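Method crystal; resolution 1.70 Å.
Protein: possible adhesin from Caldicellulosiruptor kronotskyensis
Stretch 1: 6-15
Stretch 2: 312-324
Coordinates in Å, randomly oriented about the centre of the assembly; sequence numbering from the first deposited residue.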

ATOM      1  N   SER A   6      -3.282  12.887  -8.857  1.00 32.36           N
ATOM      2  CA  SER A   6      -4.413  12.460  -9.661  1.00 26.04           C
ATOM      3  C   SER A   6      -4.671  10.977  -9.507  1.00 22.24           C
ATOM      4  O   SER A   6      -3.723  10.200  -9.570  1.00 20.37           O
ATOM      5  N   PRO A   7      -5.950  10.584  -9.410  1.00 22.89           N
ATOM      6  CA  PRO A   7      -6.274   9.171  -9.395  1.00 23.03           C
ATOM      7  C   PRO A   7      -5.752   8.414 -10.626  1.00 20.92           C
ATOM      8  O   PRO A   7      -5.610   7.160 -10.617  1.00 20.08           O
ATOM      9  N   LEU A   8      -5.476   9.108 -11.757  1.00 21.55           N
ATOM     10  CA  LEU A   8      -4.949   8.394 -12.918  1.00 23.17           C
ATOM     11  C   LEU A   8      -3.501   7.857 -12.772  1.00 21.89           C
ATOM     12  O   LEU A   8      -3.075   7.013 -13.569  1.00 26.69           O
ATOM     13  N   ASP A   9      -2.777   8.299 -11.761  1.00 20.94           N
ATOM     14  CA  ASP A   9      -1.369   7.863 -11.482  1.00 21.16           C
ATOM     15  C   ASP A   9      -1.293   6.619 -10.682  1.00 21.24           C
ATOM     16  O   ASP A   9      -0.161   6.134 -10.265  1.00 18.23           O
ATOM     17  N   TYR A  10      -2.502   6.139 -10.330  1.00 16.31           N
ATOM     18  CA  TYR A  10      -2.568   5.062  -9.398  1.00 17.20           C
ATOM     19  C   TYR A  10      -2.860   3.758 -10.101  1.00 13.42           C
ATOM     20  O   TYR A  10      -3.743   3.710 -10.957  1.00 17.01           O
ATOM     21  N   ALA A  11      -2.140   2.722  -9.724  1.00 13.13           N
ATOM     22  CA  ALA A  11      -2.470   1.374 -10.159  1.00 12.69           C
ATOM     23  C   ALA A  11      -3.848   0.994  -9.590  1.00 12.20           C
ATOM     24  O   ALA A  11      -4.727   0.379 -10.276  1.00 12.90           O
ATOM     25  N   ILE A  12      -4.020   1.322  -8.302  1.00 11.08           N
ATOM     26  CA  ILE A  12      -5.290   1.088  -7.607  1.00 11.51           C
ATOM     27  C   ILE A  12      -5.590   2.360  -6.785  1.00 12.10           C
ATOM     28  O   ILE A  12      -4.802   2.742  -5.903  1.00 11.48           O
ATOM     29  N   PHE A  13      -6.707   3.009  -7.096  1.00 11.99           N
ATOM     30  CA  PHE A  13      -7.170   4.169  -6.343  1.00 11.43           C
ATOM     31  C   PHE A  13      -8.535   3.844  -5.729  1.00 11.65           C
ATOM     32  O   PHE A  13      -9.476   3.472  -6.436  1.00 14.43           O
ATOM     33  N   SER A  14      -8.689   3.974  -4.427  1.00 11.69           N
ATOM     34  CA  SER A  14      -9.965   3.762  -3.774  1.00 12.29           C
ATOM     35  C   SER A  14     -10.363   4.989  -2.966  1.00 11.77           C
ATOM     36  O   SER A  14      -9.674   5.380  -1.999  1.00 12.67           O
ATOM     37  N   LYS A  15     -11.513   5.556  -3.299  1.00 13.32           N
ATOM     38  CA  LYS A  15     -12.017   6.772  -2.577  1.00 13.73           C
ATOM     39  C   LYS A  15     -12.172   6.473  -1.099  1.00 14.76           C
ATOM     40  O   LYS A  15     -11.775   7.303  -0.271  1.00 15.75           O
ATOM     41  N   GLY A 312      -2.895  -1.784 -16.911  1.00 12.82           N
ATOM     42  CA  GLY A 312      -3.778  -0.691 -16.734  1.00 12.04           C
ATOM     43  C   GLY A 312      -3.930  -0.151 -15.346  1.00 11.30           C
ATOM     44  O   GLY A 312      -2.950   0.129 -14.670  1.00 13.23           O
ATOM     45  N   SER A 313      -5.177  -0.044 -14.897  1.00 10.44           N
ATOM     46  CA  SER A 313      -5.438   0.459 -13.572  1.00 10.88           C
ATOM     47  C   SER A 313      -6.866   0.162 -13.161  1.00 11.49           C
ATOM     48  O   SER A 313      -7.739  -0.146 -14.013  1.00 11.29           O
ATOM     49  N   ILE A 314      -7.087   0.292 -11.864  1.00 11.34           N
ATOM     50  CA  ILE A 314      -8.397   0.080 -11.174  1.00 11.42           C
ATOM     51  C   ILE A 314      -8.698   1.263 -10.289  1.00 11.96           C
ATOM     52  O   ILE A 314      -7.876   1.630  -9.403  1.00 14.12           O
ATOM     53  N   ILE A 315      -9.890   1.880 -10.484  1.00 11.75           N
ATOM     54  CA  ILE A 315     -10.307   3.071  -9.746  1.00 11.61           C
ATOM     55  C   ILE A 315     -11.684   2.866  -9.191  1.00 12.72           C
ATOM     56  O   ILE A 315     -12.606   2.571  -9.949  1.00 13.71           O
ATOM     57  N   SER A 316     -11.811   2.991  -7.876  1.00 12.87           N
ATOM     58  CA  SER A 316     -13.115   2.967  -7.275  1.00 15.91           C
ATOM     59  C   SER A 316     -13.411   4.355  -6.754  1.00 16.21           C
ATOM     60  O   SER A 316     -12.566   4.986  -6.097  1.00 15.30           O
ATOM     61  N   LEU A 317     -14.633   4.794  -6.994  1.00 16.23           N
ATOM     62  CA  LEU A 317     -15.076   6.127  -6.622  1.00 17.48           C
ATOM     63  C   LEU A 317     -16.325   6.015  -5.787  1.00 19.54           C
ATOM     64  O   LEU A 317     -17.015   7.020  -5.627  1.00 17.89           O
ATOM     65  N   GLY A 318     -16.536   4.828  -5.213  1.00 18.44           N
ATOM     66  CA  GLY A 318     -17.573   4.532  -4.264  1.00 20.86           C
ATOM     67  C   GLY A 318     -17.197   4.735  -2.808  1.00 20.51           C
ATOM     68  O   GLY A 318     -16.180   5.312  -2.473  1.00 21.42           O
ATOM     69  N   SER A 319     -18.046   4.276  -1.889  1.00 21.18           N
ATOM     70  CA  SER A 319     -17.779   4.531  -0.476  1.00 22.60           C
ATOM     71  C   SER A 319     -16.825   3.556   0.094  1.00 23.30           C
ATOM     72  O   SER A 319     -16.119   3.869   1.043  1.00 26.31           O
ATOM     73  N   THR A 320     -16.778   2.357  -0.455  1.00 22.34           N
ATOM     74  CA  THR A 320     -15.834   1.337  -0.038  1.00 25.31           C
ATOM     75  C   THR A 320     -15.599   0.455  -1.266  1.00 21.82           C
ATOM     76  O   THR A 320     -16.378   0.503  -2.240  1.00 19.67           O
ATOM     77  N   PHE A 321     -14.557  -0.378  -1.212  1.00 17.13           N
ATOM     78  CA  PHE A 321     -14.145  -1.080  -2.395  1.00 15.30           C
ATOM     79  C   PHE A 321     -13.510  -2.427  -2.035  1.00 14.57           C
ATOM     80  O   PHE A 321     -12.604  -2.449  -1.210  1.00 16.16           O
ATOM     81  N   ASN A 322     -13.987  -3.508  -2.638  1.00 12.09           N
ATOM     82  CA  ASN A 322     -13.385  -4.832  -2.511  1.00 12.70           C
ATOM     83  C   ASN A 322     -12.990  -5.293  -3.872  1.00 12.39           C
ATOM     84  O   ASN A 322     -13.821  -5.110  -4.870  1.00 12.98           O
ATOM     85  N   ILE A 323     -11.793  -5.855  -3.970  1.00 12.18           N
ATOM     86  CA  ILE A 323     -11.345  -6.580  -5.169  1.00 12.36           C
ATOM     87  C   ILE A 323     -11.549  -8.037  -4.828  1.00 14.75           C
ATOM     88  O   ILE A 323     -10.947  -8.526  -3.857  1.00 13.59           O
ATOM     89  N   ASN A 324     -12.444  -8.711  -5.576  1.00 13.92           N
ATOM     90  CA  ASN A 324     -12.826 -10.083  -5.190  1.00 16.38           C
ATOM     91  C   ASN A 324     -12.482 -11.065  -6.299  1.00 17.37           C
ATOM     92  O   ASN A 324     -12.475 -10.687  -7.470  1.00 17.99           O
TER

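Parallel pairing sets partner residues side by side on the same face of the sheet, and the pairing of residues 12–14 with 314–316 in this possible adhesin illustrates how such ladders fill space. The backbone sets the spacing: Ile 314 N donates to Ala 11 O (2.8 Å) and Phe 13 N to Ile 314 O (2.9 Å). The extended backbone turns successive side chains to alternate faces.

On one face lie Ile 12 and Ile 314, both m,t. The Ile 12 tip extends to Ile 323, CD1 to CD1 at 4.1 Å, while its CG2 branch meets the edge of the Phe 321 ring, 4.4 Å from CE2. Phe 321, a t rotamer pointing toward the first stretch, also brings its CB to 3.3 Å from Ser 14 OG. Here small side chains leave a hollow: the Ser 14 and Ser 316 hydroxyls, both t, stand 4.2 Å apart, OG to OG, and water 2 bridges them, donating to each OG at 2.9 Å.

The other face carries Phe 13 (t) and Ile 315 (m,t). The ring rests CD1 against Ile 315 CG2 at 4.1 Å and CE1 against Leu 317 CD2 at 4.3 Å. Ile 315 CD1 reaches Leu 8 CD2 at 4.4 Å. Beyond the ladder, Lys 15, t at chi1 and chi2 but off a well at chi3 (126°), sends NZ to Leu 317 O, a 3.3 Å hydrogen bond.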

ATOM      1  CB  SER A   6      -4.081  12.707 -11.138  1.00 29.67           C
ATOM      2  OG  SER A   6      -5.100  12.147 -11.966  1.00 25.75           O
ATOM      3  CB  PRO A   7      -7.796   9.156  -9.332  1.00 25.00           C
ATOM      4  CG  PRO A   7      -8.213  10.470  -8.753  1.00 26.34           C
ATOM      5  CD  PRO A   7      -7.136  11.446  -9.169  1.00 26.71           C
ATOM      6  CB  LEU A   8      -5.001   9.218 -14.185  1.00 28.46           C
ATOM      7  CG  LEU A   8      -6.279   9.956 -14.529  1.00 31.78           C
ATOM      8  CD1 LEU A   8      -6.006  10.654 -15.847  1.00 36.31           C
ATOM      9  CD2 LEU A   8      -7.504   9.068 -14.619  1.00 34.40           C
ATOM     10  CB  ASP A   9      -0.679   9.002 -10.735  1.00 25.91           C
ATOM     11  CG  ASP A   9      -0.584  10.289 -11.588  1.00 34.18           C
ATOM     12  OD1 ASP A   9      -0.644  10.130 -12.828  1.00 36.40           O
ATOM     13  OD2 ASP A   9      -0.581  11.434 -11.020  1.00 36.87           O
ATOM     14  CB  TYR A  10      -3.634   5.337  -8.303  1.00 15.16           C
ATOM     15  CG  TYR A  10      -3.079   6.330  -7.302  1.00 15.80           C
ATOM     16  CD1 TYR A  10      -3.161   7.675  -7.557  1.00 17.38           C
ATOM     17  CD2 TYR A  10      -2.426   5.926  -6.154  1.00 14.86           C
ATOM     18  CE1 TYR A  10      -2.630   8.596  -6.691  1.00 18.59           C
ATOM     19  CE2 TYR A  10      -1.899   6.851  -5.260  1.00 16.01           C
ATOM     20  CZ  TYR A  10      -2.003   8.193  -5.566  1.00 17.29           C
ATOM     21  OH  TYR A  10      -1.470   9.189  -4.767  1.00 19.17           O
ATOM     22  CB  ALA A  11      -1.458   0.413  -9.700  1.00 13.15           C
ATOM     23  CB  ILE A  12      -5.256  -0.133  -6.688  1.00 11.51           C
ATOM     24  CG1 ILE A  12      -4.888  -1.408  -7.430  1.00 12.30           C
ATOM     25  CG2 ILE A  12      -6.598  -0.328  -6.003  1.00 12.51           C
ATOM     26  CD1 ILE A  12      -4.624  -2.553  -6.537  1.00 13.06           C
ATOM     27  CB  PHE A  13      -7.237   5.381  -7.244  1.00 13.04           C
ATOM     28  CG  PHE A  13      -7.703   6.607  -6.535  1.00 13.75           C
ATOM     29  CD1 PHE A  13      -9.078   6.820  -6.299  1.00 16.57           C
ATOM     30  CD2 PHE A  13      -6.776   7.547  -6.105  1.00 15.89           C
ATOM     31  CE1 PHE A  13      -9.453   7.944  -5.574  1.00 17.51           C
ATOM     32  CE2 PHE A  13      -7.163   8.657  -5.393  1.00 17.22           C
ATOM     33  CZ  PHE A  13      -8.502   8.850  -5.148  1.00 18.49           C
ATOM     34  CB  SER A  14      -9.841   2.556  -2.848  1.00 13.92           C
ATOM     35  OG  SER A  14     -11.076   2.214  -2.205  1.00 14.10           O
ATOM     36  CB  LYS A  15     -13.276   7.359  -3.185  1.00 15.76           C
ATOM     37  CG  LYS A  15     -13.946   8.505  -2.352  1.00 20.09           C
ATOM     38  CD  LYS A  15     -15.224   8.981  -3.077  1.00 24.55           C
ATOM     39  CE  LYS A  15     -16.460   8.940  -2.167  1.00 33.69           C
ATOM     40  NZ  LYS A  15     -17.733   8.731  -2.958  1.00 40.95           N
ATOM     41  CB  SER A 313      -5.103   1.976 -13.494  1.00 12.90           C
ATOM     42  OG  SER A 313      -6.084   2.789 -14.159  1.00 14.80           O
ATOM     43  CB  ILE A 314      -8.385  -1.217 -10.306  1.00 13.10           C
ATOM     44  CG1 ILE A 314      -8.119  -2.366 -11.173  1.00 12.50           C
ATOM     45  CG2 ILE A 314      -9.643  -1.304  -9.467  1.00 15.18           C
ATOM     46  CD1 ILE A 314      -7.786  -3.576 -10.340  1.00 14.03           C
ATOM     47  CB  ILE A 315     -10.283   4.322 -10.641  1.00 13.85           C
ATOM     48  CG1 ILE A 315      -8.867   4.554 -11.125  1.00 15.63           C
ATOM     49  CG2 ILE A 315     -10.767   5.575  -9.866  1.00 14.02           C
ATOM     50  CD1 ILE A 315      -8.744   5.526 -12.244  1.00 18.02           C
ATOM     51  CB  SER A 316     -13.100   2.046  -6.079  1.00 18.93           C
ATOM     52  OG  SER A 316     -14.137   2.398  -5.135  1.00 21.02           O
ATOM     53  CB  LEU A 317     -15.347   6.994  -7.889  1.00 18.53           C
ATOM     54  CG  LEU A 317     -14.119   7.295  -8.761  1.00 19.19           C
ATOM     55  CD1 LEU A 317     -14.488   8.084  -9.987  1.00 21.32           C
ATOM     56  CD2 LEU A 317     -13.085   7.985  -7.946  1.00 22.20           C
ATOM     57  CB  SER A 319     -19.048   4.547   0.391  1.00 25.18           C
ATOM     58  OG  SER A 319     -19.656   3.287   0.341  1.00 29.37           O
ATOM     59  CB  THR A 320     -16.339   0.382   1.072  1.00 26.66           C
ATOM     60  OG1 THR A 320     -17.480  -0.347   0.594  1.00 30.47           O
ATOM     61  CG2 THR A 320     -16.695   1.108   2.406  1.00 33.28           C
ATOM     62  CB  PHE A 321     -13.138  -0.238  -3.125  1.00 15.44           C
ATOM     63  CG  PHE A 321     -12.663  -0.827  -4.400  1.00 16.03           C
ATOM     64  CD1 PHE A 321     -13.569  -1.374  -5.286  1.00 17.85           C
ATOM     65  CD2 PHE A 321     -11.378  -0.757  -4.768  1.00 16.86           C
ATOM     66  CE1 PHE A 321     -13.146  -1.913  -6.480  1.00 18.96           C
ATOM     67  CE2 PHE A 321     -10.928  -1.253  -5.965  1.00 18.72           C
ATOM     68  CZ  PHE A 321     -11.816  -1.889  -6.812  1.00 18.90           C
ATOM     69  CB  ASN A 322     -14.411  -5.835  -1.929  1.00 13.91           C
ATOM     70  CG  ASN A 322     -14.932  -5.397  -0.548  1.00 18.24           C
ATOM     71  OD1 ASN A 322     -14.309  -5.592   0.424  1.00 19.23           O
ATOM     72  ND2 ASN A 322     -16.004  -4.612  -0.551  1.00 22.64           N
ATOM     73  CB  ILE A 323      -9.847  -6.297  -5.496  1.00 13.85           C
ATOM     74  CG1 ILE A 323      -9.652  -4.806  -5.764  1.00 13.79           C
ATOM     75  CG2 ILE A 323      -9.433  -7.140  -6.740  1.00 13.99           C
ATOM     76  CD1 ILE A 323      -8.167  -4.526  -5.922  1.00 16.35           C
ATOM     77  CB  ASN A 324     -14.324 -10.201  -4.872  1.00 16.80           C
ATOM     78  CG  ASN A 324     -14.728  -9.458  -3.599  1.00 18.36           C
ATOM     79  OD1 ASN A 324     -13.894  -9.152  -2.750  1.00 18.98           O
ATOM     80  ND2 ASN A 324     -15.989  -9.021  -3.552  1.00 19.71           N
TER
HETATM   81  O   HOH W   1      -5.231   5.050 -13.269  1.00 27.20           O
HETATM   82  O   HOH W   2     -13.814   3.277  -2.394  1.00 15.58           O